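Local coordinates for mannitol dehydrogenase (Pseudomonas fluorescens, PDB 1LJ8), which probably catalyses the NAD-dependent oxidation of mannitol at carbon 2, as a long-chain dehydrogenase that binds NAD, at residues G297-S302 against D360-Q365. Sequence-based numbering, arbitrary orientation.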
# COMPACT_ATOMS: atom_id res chain seq x y z
N GLY A 297 -5.11 10.72 -4.37
CA GLY A 297 -4.66 11.86 -5.18
C GLY A 297 -3.76 12.84 -4.46
O GLY A 297 -2.76 13.34 -4.99
N LEU A 298 -4.14 13.14 -3.22
CA LEU A 298 -3.42 14.10 -2.40
C LEU A 298 -2.30 13.51 -1.57
O LEU A 298 -1.19 14.04 -1.60
CB LEU A 298 -4.42 14.84 -1.47
CG LEU A 298 -5.45 15.72 -2.21
CD1 LEU A 298 -6.49 16.27 -1.14
CD2 LEU A 298 -4.72 16.88 -2.93
N LEU A 299 -2.56 12.45 -0.82
CA LEU A 299 -1.48 11.92 0.04
C LEU A 299 -0.49 11.13 -0.79
O LEU A 299 0.70 11.47 -0.86
CB LEU A 299 -2.07 11.06 1.17
CG LEU A 299 -1.10 10.69 2.31
CD1 LEU A 299 -1.94 10.22 3.54
CD2 LEU A 299 -0.13 9.55 1.85
N ASN A 300 -0.96 10.09 -1.49
CA ASN A 300 0.00 9.30 -2.26
C ASN A 300 0.58 10.07 -3.43
O ASN A 300 1.74 9.91 -3.76
CB ASN A 300 -0.66 7.99 -2.69
CG ASN A 300 -1.10 7.16 -1.48
OD1 ASN A 300 -2.27 7.16 -1.09
ND2 ASN A 300 -0.15 6.47 -0.86
N GLY A 301 -0.24 10.90 -4.08
CA GLY A 301 0.27 11.71 -5.15
C GLY A 301 1.38 12.62 -4.62
O GLY A 301 2.40 12.77 -5.29
N SER A 302 1.20 13.25 -3.45
CA SER A 302 2.24 14.13 -2.92
C SER A 302 3.49 13.33 -2.54
O SER A 302 4.63 13.80 -2.75
CB SER A 302 1.72 14.89 -1.67
OG SER A 302 0.80 15.88 -2.11
N ASP A 360 1.21 18.30 7.94
CA ASP A 360 1.55 18.03 9.35
C ASP A 360 2.05 16.59 9.54
O ASP A 360 3.06 16.34 10.21
CB ASP A 360 0.34 18.19 10.27
CG ASP A 360 -0.22 19.64 10.33
OD1 ASP A 360 0.54 20.60 10.05
OD2 ASP A 360 -1.42 19.80 10.67
N ARG A 361 1.32 15.64 8.97
CA ARG A 361 1.72 14.22 9.12
C ARG A 361 3.04 13.90 8.42
O ARG A 361 3.89 13.16 8.96
CB ARG A 361 0.59 13.31 8.61
CG ARG A 361 -0.62 13.32 9.55
CD ARG A 361 -1.86 12.69 8.86
NE ARG A 361 -1.53 11.33 8.41
CZ ARG A 361 -2.21 10.67 7.45
NH1 ARG A 361 -3.26 11.24 6.86
NH2 ARG A 361 -1.83 9.44 7.09
N PHE A 362 3.28 14.48 7.25
CA PHE A 362 4.56 14.22 6.60
C PHE A 362 5.72 14.91 7.34
O PHE A 362 6.87 14.54 7.17
CB PHE A 362 4.60 14.75 5.16
CG PHE A 362 3.79 13.95 4.16
CD1 PHE A 362 3.84 14.31 2.81
CD2 PHE A 362 2.98 12.90 4.54
CE1 PHE A 362 3.07 13.62 1.86
CE2 PHE A 362 2.20 12.20 3.60
CZ PHE A 362 2.25 12.57 2.26
N SER A 363 5.41 15.94 8.14
CA SER A 363 6.42 16.69 8.90
C SER A 363 6.80 16.00 10.20
O SER A 363 7.73 16.45 10.92
CB SER A 363 5.92 18.13 9.17
OG SER A 363 5.65 18.79 7.94
N ASN A 364 6.10 14.91 10.52
CA ASN A 364 6.39 14.10 11.73
C ASN A 364 7.88 13.68 11.69
O ASN A 364 8.33 12.88 10.86
CB ASN A 364 5.44 12.88 11.71
CG ASN A 364 5.65 11.91 12.86
OD1 ASN A 364 6.65 11.96 13.59
ND2 ASN A 364 4.70 11.00 13.01
N GLN A 365 8.68 14.22 12.59
CA GLN A 365 10.11 13.89 12.54
C GLN A 365 10.43 12.57 13.22
O GLN A 365 11.35 11.87 12.82
CB GLN A 365 10.95 14.99 13.22
CG GLN A 365 10.53 16.41 12.86
CD GLN A 365 11.15 16.93 11.58
OE1 GLN A 365 12.37 16.89 11.41
NE2 GLN A 365 10.30 17.42 10.65
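Arg-361 and Phe-362, near the C-terminal end of helix 351-362, reach over to Leu-299 and Ser-302 on helix 289-313. The guanidinium group of Arg-361 comes in through its terminal nitrogens: Leu-299 CD1 touches Arg-361 NH2 at 3.6 Å and NH1 at 3.7 Å, set obliquely to the flat group, and the two side chains run roughly perpendicular. Its charge is paired outside the two segments, NH2 forming salt bridges to Glu-259 and Asp-230, so the leucine methyl meets a cation already held by two carboxylates.

Phe-362 follows, burying its ring against the same helix. Leu-299 CG lies 3.8 Å from Phe-362 CZ, and CD2 of that leucine touches CZ and CE2 as well. In-plane at the ring edge sits the carbonyl oxygen of Leu-299, 3.7 Å from Phe-362 CZ, a position consistent with a weak attraction to the slightly positive ring hydrogens; Ser-302 CB approaches Phe-362 CE1 at 4.0 Å, also at the edge. The serine hydroxyl turns back to its own helix, Ser-302 OG donating to Leu-298 O over 2.8 Å, an oxygen that also accepts from Ser-302 N. Outside the two segments, the ring of His-303 stacks with that of Phe-362, and Met-331 of helix 325-339 touches both Ser-302 and Phe-362.

With CG anti to the backbone N (chi1 -167°), Leu-299 carries CG and CD2 to the ring and CD1 to the guanidinium; its side chain lies about 7 Å from the bound NAD. An alanine here would remove CG and both methyls and would probably open a gap beside the Phe-362 ring and lose the apolar contact at the guanidinium, whose salt bridges would remain. Within the C-terminal domain, the contact thus joins two helices by van der Waals packing around Leu-299, while the arginine charge and the serine hydroxyl find their partners elsewhere.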